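Local coordinates for HpcH/HpaI aldolase/citrate lyase family protein (Burkholderia cenocepacia, PDB 4MF4) that is of unknown function but belongs to the HpcH/HpaI aldolase and citrate lyase family, whose members are built on the TIM-barrel fold, at residues Gln18-Gly23 with Val183-Val188; Pro107-Pro112 with Ala116-Leu121; Pro127-Gly132 with Thr154-Val159; Arg176-Pro181 with Lys220-Ala225; Arg214-Gly219 with Arg240-Arg245. One frame throughout, in Å; residues are numbered along the deposited sequence.

Interaction 1 of 5, residues Gln18-Gly23 with Val183-Val188; sequences QRLRDG and VDCLFV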
# COMPACT_ATOMS: atom_id res chain seq x y z
N GLN A 18 -19.65 -28.60 -4.47
CA GLN A 18 -20.53 -29.71 -4.15
C GLN A 18 -21.95 -29.39 -4.64
O GLN A 18 -22.60 -30.22 -5.30
CB GLN A 18 -20.46 -30.01 -2.65
CG GLN A 18 -21.44 -31.05 -2.14
CD GLN A 18 -22.74 -30.41 -1.68
OE1 GLN A 18 -22.75 -29.57 -0.77
NE2 GLN A 18 -23.85 -30.78 -2.32
N ARG A 19 -22.44 -28.20 -4.32
CA ARG A 19 -23.75 -27.77 -4.80
C ARG A 19 -23.83 -27.70 -6.32
O ARG A 19 -24.81 -28.18 -6.90
CB ARG A 19 -24.15 -26.43 -4.17
CG ARG A 19 -24.53 -26.55 -2.70
CD ARG A 19 -24.71 -25.18 -2.07
NE ARG A 19 -23.47 -24.58 -1.62
CZ ARG A 19 -23.36 -23.31 -1.25
NH1 ARG A 19 -24.42 -22.53 -1.33
NH2 ARG A 19 -22.21 -22.82 -0.84
N LEU A 20 -22.80 -27.14 -6.97
CA LEU A 20 -22.76 -27.09 -8.46
C LEU A 20 -22.90 -28.46 -9.13
O LEU A 20 -23.63 -28.59 -10.12
CB LEU A 20 -21.49 -26.45 -8.99
CG LEU A 20 -21.35 -24.92 -8.91
CD1 LEU A 20 -19.93 -24.63 -9.28
CD2 LEU A 20 -22.32 -24.17 -9.81
N ARG A 21 -22.18 -29.46 -8.60
CA ARG A 21 -22.18 -30.82 -9.16
C ARG A 21 -23.41 -31.63 -8.74
O ARG A 21 -23.82 -32.50 -9.48
CB ARG A 21 -20.95 -31.63 -8.70
CG ARG A 21 -19.60 -31.24 -9.32
CD ARG A 21 -18.57 -32.26 -8.84
NE ARG A 21 -17.20 -32.04 -9.29
CZ ARG A 21 -16.74 -32.29 -10.52
NH1 ARG A 21 -17.54 -32.74 -11.49
NH2 ARG A 21 -15.44 -32.05 -10.81
N ASP A 22 -23.93 -31.39 -7.53
CA ASP A 22 -24.92 -32.31 -6.91
C ASP A 22 -26.34 -31.78 -6.80
O ASP A 22 -27.27 -32.57 -6.76
CB ASP A 22 -24.51 -32.73 -5.49
CG ASP A 22 -23.21 -33.55 -5.45
OD1 ASP A 22 -22.87 -34.21 -6.46
OD2 ASP A 22 -22.53 -33.55 -4.39
N GLY A 23 -26.51 -30.46 -6.72
CA GLY A 23 -27.82 -29.88 -6.47
C GLY A 23 -28.46 -29.44 -7.76
O GLY A 23 -27.81 -29.47 -8.81
N VAL A 183 -14.62 -29.73 -15.70
CA VAL A 183 -15.41 -28.51 -15.92
C VAL A 183 -16.66 -28.59 -15.04
O VAL A 183 -17.52 -29.43 -15.26
CB VAL A 183 -15.81 -28.33 -17.41
CG1 VAL A 183 -16.90 -27.27 -17.58
CG2 VAL A 183 -14.59 -27.98 -18.22
N ASP A 184 -16.76 -27.73 -14.03
CA ASP A 184 -17.89 -27.83 -13.07
C ASP A 184 -19.01 -26.84 -13.43
O ASP A 184 -20.12 -26.96 -12.92
CB ASP A 184 -17.43 -27.56 -11.64
CG ASP A 184 -16.29 -28.49 -11.19
OD1 ASP A 184 -16.45 -29.74 -11.29
OD2 ASP A 184 -15.21 -27.97 -10.79
N CYS A 185 -18.75 -25.87 -14.31
CA CYS A 185 -19.78 -24.91 -14.67
C CYS A 185 -19.45 -24.23 -15.97
O CYS A 185 -18.30 -23.89 -16.17
CB CYS A 185 -19.82 -23.83 -13.58
SG CYS A 185 -21.16 -22.62 -13.82
N LEU A 186 -20.44 -23.99 -16.82
CA LEU A 186 -20.24 -23.19 -18.03
C LEU A 186 -20.76 -21.81 -17.70
O LEU A 186 -21.91 -21.70 -17.26
CB LEU A 186 -21.04 -23.75 -19.21
CG LEU A 186 -20.81 -25.19 -19.62
CD1 LEU A 186 -21.86 -25.64 -20.63
CD2 LEU A 186 -19.40 -25.37 -20.13
N PHE A 187 -19.98 -20.76 -17.94
CA PHE A 187 -20.46 -19.42 -17.60
C PHE A 187 -20.64 -18.53 -18.83
O PHE A 187 -19.73 -18.38 -19.61
CB PHE A 187 -19.49 -18.80 -16.60
CG PHE A 187 -19.97 -17.50 -15.99
CD1 PHE A 187 -19.71 -16.32 -16.62
CD2 PHE A 187 -20.61 -17.49 -14.78
CE1 PHE A 187 -20.08 -15.13 -16.05
CE2 PHE A 187 -21.00 -16.30 -14.19
CZ PHE A 187 -20.72 -15.12 -14.82
N VAL A 188 -21.83 -18.00 -19.01
CA VAL A 188 -22.11 -17.03 -20.09
C VAL A 188 -21.95 -15.57 -19.65
O VAL A 188 -22.65 -15.10 -18.72
CB VAL A 188 -23.57 -17.23 -20.62
CG1 VAL A 188 -23.86 -16.28 -21.77
CG2 VAL A 188 -23.80 -18.66 -21.08
O HOH W 1 -21.95 -28.98 -12.59

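Interaction 2 of 5, residues Pro107-Pro112 with Ala116-Leu121; sequences PCIETP and AHAVRL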
# COMPACT_ATOMS: atom_id res chain seq x y z
N PRO A 107 -11.56 -16.88 -18.19
CA PRO A 107 -12.16 -16.13 -19.27
C PRO A 107 -11.86 -16.77 -20.61
O PRO A 107 -10.96 -17.58 -20.72
CB PRO A 107 -11.48 -14.76 -19.19
CG PRO A 107 -10.23 -14.95 -18.46
CD PRO A 107 -10.36 -16.22 -17.63
N CYS A 108 -12.57 -16.36 -21.64
CA CYS A 108 -12.12 -16.71 -22.99
C CYS A 108 -11.81 -18.20 -23.20
O CYS A 108 -10.73 -18.53 -23.70
CB CYS A 108 -10.78 -15.98 -23.30
SG CYS A 108 -10.65 -14.20 -23.05
N ILE A 109 -12.72 -19.10 -22.87
CA ILE A 109 -12.46 -20.53 -23.13
C ILE A 109 -13.21 -20.87 -24.42
O ILE A 109 -14.43 -20.77 -24.45
CB ILE A 109 -12.95 -21.43 -21.98
CG1 ILE A 109 -12.14 -21.20 -20.69
CG2 ILE A 109 -12.93 -22.90 -22.38
CD1 ILE A 109 -10.69 -21.64 -20.73
N GLU A 110 -12.48 -21.26 -25.47
CA GLU A 110 -13.10 -21.45 -26.78
C GLU A 110 -13.09 -22.85 -27.34
O GLU A 110 -13.83 -23.14 -28.27
CB GLU A 110 -12.39 -20.55 -27.76
CG GLU A 110 -12.40 -19.11 -27.30
CD GLU A 110 -11.99 -18.18 -28.41
OE1 GLU A 110 -12.84 -17.47 -28.95
OE2 GLU A 110 -10.79 -18.22 -28.77
N THR A 111 -12.22 -23.72 -26.81
CA THR A 111 -12.12 -25.09 -27.28
C THR A 111 -12.05 -26.07 -26.12
O THR A 111 -11.73 -25.70 -25.02
CB THR A 111 -10.85 -25.27 -28.12
OG1 THR A 111 -9.71 -25.04 -27.29
CG2 THR A 111 -10.81 -24.26 -29.31
N PRO A 112 -12.32 -27.35 -26.38
CA PRO A 112 -12.20 -28.26 -25.30
C PRO A 112 -10.73 -28.37 -24.87
O PRO A 112 -10.50 -28.60 -23.71
CB PRO A 112 -12.76 -29.58 -25.85
CG PRO A 112 -12.83 -29.42 -27.32
CD PRO A 112 -12.98 -27.95 -27.56
N ALA A 116 -9.62 -28.20 -20.99
CA ALA A 116 -8.73 -29.23 -20.41
C ALA A 116 -7.43 -28.64 -19.84
O ALA A 116 -6.99 -29.04 -18.79
CB ALA A 116 -8.39 -30.28 -21.47
N HIS A 117 -6.83 -27.69 -20.54
CA HIS A 117 -5.59 -27.03 -20.05
C HIS A 117 -5.87 -26.26 -18.74
O HIS A 117 -5.16 -26.37 -17.78
CB HIS A 117 -5.00 -26.13 -21.13
CG HIS A 117 -3.73 -25.45 -20.71
ND1 HIS A 117 -3.60 -24.09 -20.62
CD2 HIS A 117 -2.55 -25.97 -20.30
CE1 HIS A 117 -2.38 -23.78 -20.22
NE2 HIS A 117 -1.72 -24.90 -20.00
N ALA A 118 -6.99 -25.57 -18.69
CA ALA A 118 -7.41 -24.80 -17.53
C ALA A 118 -7.54 -25.72 -16.34
O ALA A 118 -6.98 -25.45 -15.27
CB ALA A 118 -8.74 -24.10 -17.84
N VAL A 119 -8.17 -26.87 -16.54
CA VAL A 119 -8.27 -27.88 -15.49
C VAL A 119 -6.92 -28.41 -15.03
O VAL A 119 -6.71 -28.48 -13.84
CB VAL A 119 -9.16 -29.09 -15.91
CG1 VAL A 119 -9.13 -30.22 -14.86
CG2 VAL A 119 -10.60 -28.65 -16.08
N ARG A 120 -6.05 -28.78 -15.96
CA ARG A 120 -4.71 -29.29 -15.63
C ARG A 120 -3.95 -28.34 -14.74
O ARG A 120 -3.23 -28.76 -13.85
CB ARG A 120 -3.87 -29.50 -16.91
CG ARG A 120 -4.31 -30.64 -17.82
CD ARG A 120 -3.42 -30.71 -19.07
NE ARG A 120 -2.06 -31.10 -18.68
CZ ARG A 120 -0.99 -31.10 -19.47
NH1 ARG A 120 -1.07 -30.70 -20.73
NH2 ARG A 120 0.19 -31.50 -18.98
N LEU A 121 -4.07 -27.05 -15.02
CA LEU A 121 -3.37 -26.02 -14.28
C LEU A 121 -3.83 -25.98 -12.84
O LEU A 121 -3.07 -25.52 -11.99
CB LEU A 121 -3.52 -24.64 -14.90
CG LEU A 121 -2.87 -24.36 -16.25
CD1 LEU A 121 -3.22 -22.93 -16.62
CD2 LEU A 121 -1.35 -24.54 -16.29

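Interaction 3 of 5, residues Pro127-Gly132 with Thr154-Val159; sequences PESPDG and TANAQV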
# COMPACT_ATOMS: atom_id res chain seq x y z
N PRO A 127 -3.17 -39.88 -9.32
CA PRO A 127 -3.81 -40.93 -10.12
C PRO A 127 -5.05 -40.49 -10.91
O PRO A 127 -5.29 -40.96 -12.00
CB PRO A 127 -4.21 -41.97 -9.06
CG PRO A 127 -3.20 -41.81 -7.97
CD PRO A 127 -2.81 -40.34 -7.96
N GLU A 128 -5.84 -39.60 -10.33
CA GLU A 128 -7.04 -39.12 -10.98
C GLU A 128 -6.70 -38.01 -12.00
O GLU A 128 -7.42 -37.82 -12.97
CB GLU A 128 -8.08 -38.67 -9.95
CG GLU A 128 -7.94 -37.25 -9.39
CD GLU A 128 -6.90 -37.11 -8.29
OE1 GLU A 128 -6.19 -38.11 -7.95
OE2 GLU A 128 -6.79 -35.96 -7.76
N SER A 129 -5.60 -37.30 -11.78
CA SER A 129 -5.16 -36.27 -12.72
C SER A 129 -3.69 -36.44 -13.01
O SER A 129 -2.88 -35.61 -12.59
CB SER A 129 -5.42 -34.87 -12.15
OG SER A 129 -6.79 -34.67 -11.86
N PRO A 130 -3.31 -37.53 -13.72
CA PRO A 130 -1.90 -37.79 -13.93
C PRO A 130 -1.17 -36.69 -14.73
O PRO A 130 0.04 -36.54 -14.60
CB PRO A 130 -1.91 -39.12 -14.71
CG PRO A 130 -3.22 -39.10 -15.42
CD PRO A 130 -4.15 -38.55 -14.38
N ASP A 131 -1.90 -35.96 -15.56
CA ASP A 131 -1.30 -34.86 -16.29
C ASP A 131 -1.40 -33.50 -15.55
O ASP A 131 -1.29 -32.46 -16.18
CB ASP A 131 -1.91 -34.75 -17.68
CG ASP A 131 -3.39 -34.43 -17.66
OD1 ASP A 131 -4.03 -34.37 -16.60
OD2 ASP A 131 -3.94 -34.24 -18.76
N GLY A 132 -1.57 -33.51 -14.24
CA GLY A 132 -1.74 -32.26 -13.48
C GLY A 132 -0.53 -31.37 -13.62
O GLY A 132 0.59 -31.87 -13.64
N THR A 154 -5.46 -33.80 -0.47
CA THR A 154 -6.86 -33.45 -0.33
C THR A 154 -7.27 -32.19 -1.17
O THR A 154 -8.47 -31.92 -1.32
CB THR A 154 -7.15 -33.24 1.18
OG1 THR A 154 -6.21 -32.29 1.69
CG2 THR A 154 -6.92 -34.56 1.97
N ALA A 155 -6.30 -31.48 -1.74
CA ALA A 155 -6.59 -30.24 -2.45
C ALA A 155 -7.34 -30.43 -3.74
O ALA A 155 -8.26 -29.65 -4.02
CB ALA A 155 -5.31 -29.43 -2.73
N ASN A 156 -6.97 -31.43 -4.54
CA ASN A 156 -7.58 -31.56 -5.88
C ASN A 156 -9.09 -31.68 -5.81
O ASN A 156 -9.80 -31.08 -6.62
CB ASN A 156 -7.01 -32.75 -6.70
CG ASN A 156 -5.62 -32.49 -7.28
OD1 ASN A 156 -5.00 -31.39 -7.16
ND2 ASN A 156 -5.11 -33.52 -7.93
N ALA A 157 -9.58 -32.46 -4.84
CA ALA A 157 -11.02 -32.74 -4.71
C ALA A 157 -11.87 -31.50 -4.42
O ALA A 157 -13.06 -31.51 -4.68
CB ALA A 157 -11.25 -33.80 -3.60
N GLN A 158 -11.26 -30.44 -3.89
CA GLN A 158 -12.00 -29.25 -3.50
C GLN A 158 -11.86 -28.08 -4.46
O GLN A 158 -12.45 -27.04 -4.23
CB GLN A 158 -11.64 -28.81 -2.08
CG GLN A 158 -11.87 -29.85 -0.99
CD GLN A 158 -13.21 -30.54 -1.11
OE1 GLN A 158 -14.22 -29.91 -1.40
NE2 GLN A 158 -13.21 -31.85 -0.93
N VAL A 159 -11.09 -28.25 -5.54
CA VAL A 159 -10.95 -27.16 -6.52
C VAL A 159 -12.01 -27.27 -7.60
O VAL A 159 -12.19 -28.33 -8.22
CB VAL A 159 -9.56 -27.17 -7.19
CG1 VAL A 159 -9.48 -26.06 -8.23
CG2 VAL A 159 -8.48 -26.96 -6.16

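Interaction 4 of 5, residues Arg176-Pro181 with Lys220-Ala225; sequences RIAATP and KQAGVA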
# COMPACT_ATOMS: atom_id res chain seq x y z
N ARG A 176 -18.64 -30.17 -26.44
CA ARG A 176 -17.36 -30.85 -26.12
C ARG A 176 -16.64 -30.18 -24.93
O ARG A 176 -15.91 -30.84 -24.17
CB ARG A 176 -16.44 -30.86 -27.35
CG ARG A 176 -16.97 -31.68 -28.54
CD ARG A 176 -16.30 -31.23 -29.84
NE ARG A 176 -14.97 -31.83 -30.01
CZ ARG A 176 -13.89 -31.23 -30.55
NH1 ARG A 176 -13.90 -29.97 -30.96
NH2 ARG A 176 -12.76 -31.91 -30.64
N ILE A 177 -16.78 -28.85 -24.79
CA ILE A 177 -16.31 -28.16 -23.58
C ILE A 177 -17.03 -28.69 -22.34
O ILE A 177 -16.40 -29.03 -21.35
CB ILE A 177 -16.47 -26.64 -23.70
CG1 ILE A 177 -15.51 -26.13 -24.78
CG2 ILE A 177 -16.17 -25.96 -22.35
CD1 ILE A 177 -15.77 -24.71 -25.22
N ALA A 178 -18.34 -28.80 -22.41
CA ALA A 178 -19.13 -29.34 -21.30
C ALA A 178 -18.74 -30.76 -20.89
O ALA A 178 -18.79 -31.09 -19.71
CB ALA A 178 -20.59 -29.30 -21.66
N ALA A 179 -18.35 -31.58 -21.86
CA ALA A 179 -17.96 -32.97 -21.60
C ALA A 179 -16.52 -33.10 -21.12
O ALA A 179 -16.08 -34.20 -20.78
CB ALA A 179 -18.15 -33.81 -22.84
N THR A 180 -15.78 -31.99 -21.05
CA THR A 180 -14.40 -32.03 -20.53
C THR A 180 -14.39 -32.34 -19.03
O THR A 180 -14.95 -31.57 -18.21
CB THR A 180 -13.67 -30.69 -20.77
OG1 THR A 180 -13.58 -30.45 -22.18
CG2 THR A 180 -12.28 -30.68 -20.19
N PRO A 181 -13.73 -33.45 -18.63
CA PRO A 181 -13.71 -33.76 -17.19
C PRO A 181 -13.07 -32.63 -16.37
O PRO A 181 -12.08 -32.03 -16.77
CB PRO A 181 -12.88 -35.05 -17.12
CG PRO A 181 -13.10 -35.71 -18.43
CD PRO A 181 -13.16 -34.57 -19.42
N LYS A 220 -27.42 -28.39 -19.64
CA LYS A 220 -28.51 -29.25 -19.16
C LYS A 220 -28.37 -30.67 -19.64
O LYS A 220 -28.62 -31.62 -18.88
CB LYS A 220 -29.88 -28.71 -19.59
CG LYS A 220 -30.27 -27.43 -18.88
CD LYS A 220 -31.65 -27.02 -19.31
CE LYS A 220 -32.11 -25.78 -18.63
NZ LYS A 220 -33.24 -25.20 -19.42
N GLN A 221 -28.00 -30.83 -20.90
CA GLN A 221 -27.85 -32.15 -21.51
C GLN A 221 -26.64 -32.90 -20.91
O GLN A 221 -26.68 -34.11 -20.70
CB GLN A 221 -27.74 -32.00 -23.05
CG GLN A 221 -27.85 -33.29 -23.84
CD GLN A 221 -26.63 -34.20 -23.78
OE1 GLN A 221 -25.50 -33.77 -23.57
NE2 GLN A 221 -26.87 -35.49 -23.97
N ALA A 222 -25.58 -32.17 -20.58
CA ALA A 222 -24.38 -32.77 -20.00
C ALA A 222 -24.49 -33.02 -18.52
O ALA A 222 -23.61 -33.65 -17.95
CB ALA A 222 -23.17 -31.88 -20.25
N GLY A 223 -25.53 -32.48 -17.88
CA GLY A 223 -25.54 -32.36 -16.39
C GLY A 223 -24.47 -31.45 -15.73
O GLY A 223 -24.02 -31.71 -14.63
N VAL A 224 -24.11 -30.37 -16.40
CA VAL A 224 -23.15 -29.40 -15.92
C VAL A 224 -23.91 -28.09 -15.69
O VAL A 224 -24.67 -27.61 -16.56
CB VAL A 224 -22.05 -29.20 -16.99
CG1 VAL A 224 -21.05 -28.13 -16.53
CG2 VAL A 224 -21.36 -30.53 -17.32
N ALA A 225 -23.74 -27.54 -14.50
CA ALA A 225 -24.26 -26.24 -14.16
C ALA A 225 -23.93 -25.18 -15.19
O ALA A 225 -22.82 -25.13 -15.69
CB ALA A 225 -23.71 -25.78 -12.82

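Interaction 5 of 5, residues Arg214-Gly219 with Arg240-Arg245; sequences RVLAAG and REAGYR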
# COMPACT_ATOMS: atom_id res chain seq x y z
N ARG A 214 -28.11 -22.07 -26.69
CA ARG A 214 -27.28 -23.24 -26.97
C ARG A 214 -26.38 -23.62 -25.81
O ARG A 214 -26.25 -24.80 -25.49
CB ARG A 214 -26.45 -23.09 -28.26
CG ARG A 214 -25.71 -24.37 -28.62
CD ARG A 214 -25.01 -24.28 -29.97
NE ARG A 214 -24.01 -25.34 -30.15
CZ ARG A 214 -23.23 -25.44 -31.22
NH1 ARG A 214 -23.31 -24.56 -32.21
NH2 ARG A 214 -22.37 -26.43 -31.30
N VAL A 215 -25.76 -22.63 -25.17
CA VAL A 215 -24.84 -22.91 -24.08
C VAL A 215 -25.61 -23.51 -22.89
O VAL A 215 -25.21 -24.52 -22.29
CB VAL A 215 -24.10 -21.60 -23.65
CG1 VAL A 215 -23.28 -21.84 -22.41
CG2 VAL A 215 -23.21 -21.09 -24.77
N LEU A 216 -26.70 -22.86 -22.52
CA LEU A 216 -27.58 -23.40 -21.46
C LEU A 216 -28.03 -24.84 -21.73
O LEU A 216 -28.01 -25.70 -20.82
CB LEU A 216 -28.80 -22.48 -21.29
CG LEU A 216 -29.91 -22.92 -20.32
CD1 LEU A 216 -29.31 -23.01 -18.92
CD2 LEU A 216 -31.08 -21.96 -20.33
N ALA A 217 -28.45 -25.10 -22.97
CA ALA A 217 -28.96 -26.43 -23.35
C ALA A 217 -27.85 -27.43 -23.29
O ALA A 217 -28.03 -28.58 -22.86
CB ALA A 217 -29.57 -26.38 -24.74
N ALA A 218 -26.66 -27.01 -23.72
CA ALA A 218 -25.50 -27.92 -23.62
C ALA A 218 -25.24 -28.36 -22.18
O ALA A 218 -24.95 -29.52 -21.90
CB ALA A 218 -24.26 -27.30 -24.23
N GLY A 219 -25.29 -27.39 -21.28
CA GLY A 219 -25.10 -27.67 -19.88
C GLY A 219 -26.13 -28.66 -19.38
O GLY A 219 -25.76 -29.64 -18.74
N ARG A 240 -33.07 -17.30 -13.99
CA ARG A 240 -33.51 -18.32 -13.04
C ARG A 240 -34.62 -19.21 -13.64
O ARG A 240 -34.58 -20.44 -13.53
CB ARG A 240 -34.01 -17.69 -11.75
CG ARG A 240 -34.62 -18.70 -10.78
CD ARG A 240 -35.17 -18.06 -9.52
NE ARG A 240 -36.39 -17.28 -9.77
CZ ARG A 240 -37.33 -17.01 -8.87
NH1 ARG A 240 -37.24 -17.46 -7.61
NH2 ARG A 240 -38.38 -16.28 -9.24
N GLU A 241 -35.61 -18.57 -14.24
CA GLU A 241 -36.77 -19.27 -14.83
C GLU A 241 -36.34 -20.19 -15.99
O GLU A 241 -36.90 -21.27 -16.19
CB GLU A 241 -37.82 -18.24 -15.29
CG GLU A 241 -38.81 -17.85 -14.20
CD GLU A 241 -39.04 -16.36 -14.08
OE1 GLU A 241 -39.18 -15.68 -15.12
OE2 GLU A 241 -39.07 -15.85 -12.92
N ALA A 242 -35.34 -19.77 -16.74
CA ALA A 242 -34.85 -20.56 -17.86
C ALA A 242 -34.00 -21.77 -17.44
O ALA A 242 -33.78 -22.66 -18.24
CB ALA A 242 -34.08 -19.68 -18.86
N GLY A 243 -33.50 -21.79 -16.21
CA GLY A 243 -32.74 -22.92 -15.71
C GLY A 243 -31.25 -22.70 -15.47
O GLY A 243 -30.52 -23.65 -15.19
N TYR A 244 -30.78 -21.48 -15.65
CA TYR A 244 -29.46 -21.15 -15.20
C TYR A 244 -29.40 -21.33 -13.67
O TYR A 244 -30.36 -20.99 -12.96
CB TYR A 244 -29.12 -19.69 -15.50
CG TYR A 244 -28.90 -19.38 -16.96
CD1 TYR A 244 -27.62 -19.49 -17.55
CD2 TYR A 244 -29.97 -19.00 -17.76
CE1 TYR A 244 -27.43 -19.22 -18.91
CE2 TYR A 244 -29.79 -18.71 -19.09
CZ TYR A 244 -28.52 -18.83 -19.67
OH TYR A 244 -28.38 -18.52 -21.00
N ARG A 245 -28.27 -21.83 -13.18
CA ARG A 245 -28.04 -22.03 -11.73
C ARG A 245 -27.08 -21.00 -11.07
O ARG A 245 -27.42 -20.38 -10.02
CB ARG A 245 -27.58 -23.45 -11.51
CG ARG A 245 -28.71 -24.44 -11.79
CD ARG A 245 -28.33 -25.81 -11.37
NE ARG A 245 -28.12 -25.80 -9.92
CZ ARG A 245 -27.16 -26.46 -9.30
NH1 ARG A 245 -26.28 -27.20 -9.98
NH2 ARG A 245 -27.06 -26.35 -7.99

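Interaction 1 of 5, residues Gln18-Gly23 with Val183-Val188
With CG anti to its carbonyl carbon (chi1 -76°), Leu20 turns its branched end to the chain around Asp184 and Cys185, while the next residue, Arg21, runs extended from CG to NE and so carries its guanidinium out to the carboxylate of Asp184. The two residues lie on helix 15-22, just before the first strand of a TIM barrel, and they meet the chain as it enters strand 185-188, at the end of the barrel where its strands start. Leucine suits the inward face of this short helix: Leu20 CD1 rests 4.4 Å from Cys185 CB, and the same side chain also touches Leu27 and Leu246 on the first and last strands. Arginine suits the exposed flank, since its long chain lets a residue whose base does not face the strand bring its charged end to Asp184. The two form a salt bridge; as modelled, the carboxylate lies over one face of the guanidinium with the planes 80° apart, though OD1 is too close to its neighbour for the detail to be trusted. Asp184 OD2 is used differently, accepting the backbone N-H of Val161 on the adjoining strand, which ties the buried aspartate into the sheet. Between the backbones a single water joins the helix to the chain leading into strand 185-188, donating one hydrogen to Leu20 O (3.0 Å) and the other to Asp184 O (2.7 Å).

Interaction 2 of 5, residues Pro107-Pro112 with Ala116-Leu121
Pro112 O accepts the backbone N-H of Ala116 at 2.9 Å in a nearly straight bond (173°), the first-turn bond of helix 112-121. Proline fits this opening position because the first residues of a helix have no earlier carbonyl within the helix to bind, so its missing N-H costs nothing. Ala116 CB lies 3.5 Å from Pro112 O, as the helical turn places it. Just before the proline, Thr111 is the N-cap: its OG1 takes the backbone N-H of Asp114, while Asp114 OD2 in turn accepts Glu110 N. Earlier in the loop, Ile109 lies against the helix, its CD1 4.3 Å from Ala118 CB, where an alanine leaves room for the longer chain. The backbone of Ile109 is also bonded to that of Gln164, so the loop stays close to the adjoining strand. This is a side-chain-capped helix start in a beta-alpha loop, following strand 103-106 at the C-terminal end of the TIM barrel.

Interaction 3 of 5, residues Pro127-Gly132 with Thr154-Val159
Two loops of the stretch joining helix 112-121 to strand 160-165 of the TIM barrel meet here, one on each side of the short helix 151-154. The first contains a type I beta turn from Ser129 to Gly132, closed by Gly132 N to Ser129 O at 3.0 Å, with Pro130 at the second position, where its fixed phi fits the turn. Just ahead of it, Glu128 has its CG between the backbone N and the carbonyl carbon (chi1 83°) and its chain bent at chi2, and this folds the carboxylate round to meet the other loop. Asn156 ND2 donates to Glu128 OE2 across 3.0 Å, and the bond is nearly straight at 167°. The oxygen lies almost within the amide plane, as suits an N-H donor, but it is itself approached from above the carboxylate plane, 39° out of it. OE2 also lies alongside the asparagine stem, 3.4 Å from Asn156 CB. The hydroxyl of Ser129 stays more distant, with OG 4.4 Å from Asn156 ND2. On the other end of the amide, OD1 accepts the backbone N-H of Phe124. Asparagine suits the place because its amide can donate and accept at once: bonds at both ends fix the rotation of the buried group, and the negative charge of Glu128 would probably strengthen the donor side without the pair becoming a salt bridge.

Interaction 4 of 5, residues Arg176-Pro181 with Lys220-Ala225
Apolar packing comes first in this contact: the methyl of Ala222 points at the flank of the Ala178 methyl, CB to CB at 3.9 Å. The two residues belong to the ends of neighbouring outer helices of the TIM barrel, 174-178 and 206-222, which come before and after strand 185-188. Alanine at both positions is what lets the backbones draw in so far, with only 6.4 Å between Ala178 CA and Ala222 CA, and Ala178 also packs on Leu186 of that strand.

Hydrogen bonds do not cross between the segments but shape each of them. Helix 206-222 ends in a Schellman motif: Val224 N reaches back to Gly219 O, and Gly223 N makes a weak bond of 3.4 Å to Lys220 O. Gly223 is its C-prime residue, with phi at 64°, a backbone setting that glycine adopts readily because it has no side chain to crowd. On the other side, Thr180 N bonds to Ile177 O at 3.0 Å, turning the chain as helix 174-178 runs out.

The last kind of contact is between side chain and backbone. After Gly223 the chain leaves the helix, and the Val224 side chain faces segment 176-181; with CG1 anti to the backbone N (chi1 178°) the valine offers its other branch to the end of helix 174-178. There Val224 CG2 rests in van der Waals contact, 3.6 Å from Ala178 O.

Interaction 5 of 5, residues Arg214-Gly219 with Arg240-Arg245
Leu216 is the residue of helix 206-222 that meets Ala242, Gly243 and Tyr244, while Arg214, just before it, turns to a salt bridge with Glu175. Leu216 holds CG anti to its backbone N (chi1 174°), which lays its two methyls against the end of helix 233-242. Leu216 CD1 stands almost exactly over the centre of the Tyr244 ring, 4.0 Å from the centroid and 5° off the normal, a CH-pi contact over the ring face. Leu216 CD2 serves both partners, lying 3.7 Å from Tyr244 CE2 and 4.0 Å from Ala242 CB. The stem takes part too, with Leu216 CB 4.0 Å from Tyr244 OH. A branched leucine suits the spot, since one methyl can sit over the ring while the other fills the corner beside the alanine. Gly243 borders the methyl over the ring: its C lies 4.0 Å from Leu216 CD1. It also ends helix 233-242 in a Schellman motif, with phi at 111°, where a CB would be jammed against Ala242 O, so a residue without a side chain fits. Farther along, Ala218 packs on Val174 and Glu175. Helix 206-222 is thus set between helix 174-178 and the end of helix 233-242, while Leu216 and Tyr244 both rest on Val226 of the barrel strand 225-230 beneath.

Interaction 1 is the most buried and joins a helix to the barrel sheet by a charged pair, a water and apolar packing. Interactions 2, 4 and 5 are partly buried, in the layer of helices and loops around the barrel; interaction 3, also partly buried, is peripheral and depends on a polar bond between loops. Interactions 4 and 5 share helix 206-222, pack mainly by apolar groups, and are linked by Lys220 NZ to Ala242 O. Interaction 4 also meets interaction 1 through Leu186 N to Ala225 O, between adjoining strands, and Arg245 connects interaction 5 to the backbone of helix 15-22. Interaction 2, local to one helix start, touches interaction 4 and reaches interaction 3 through Arg120 NE to Asp131 O.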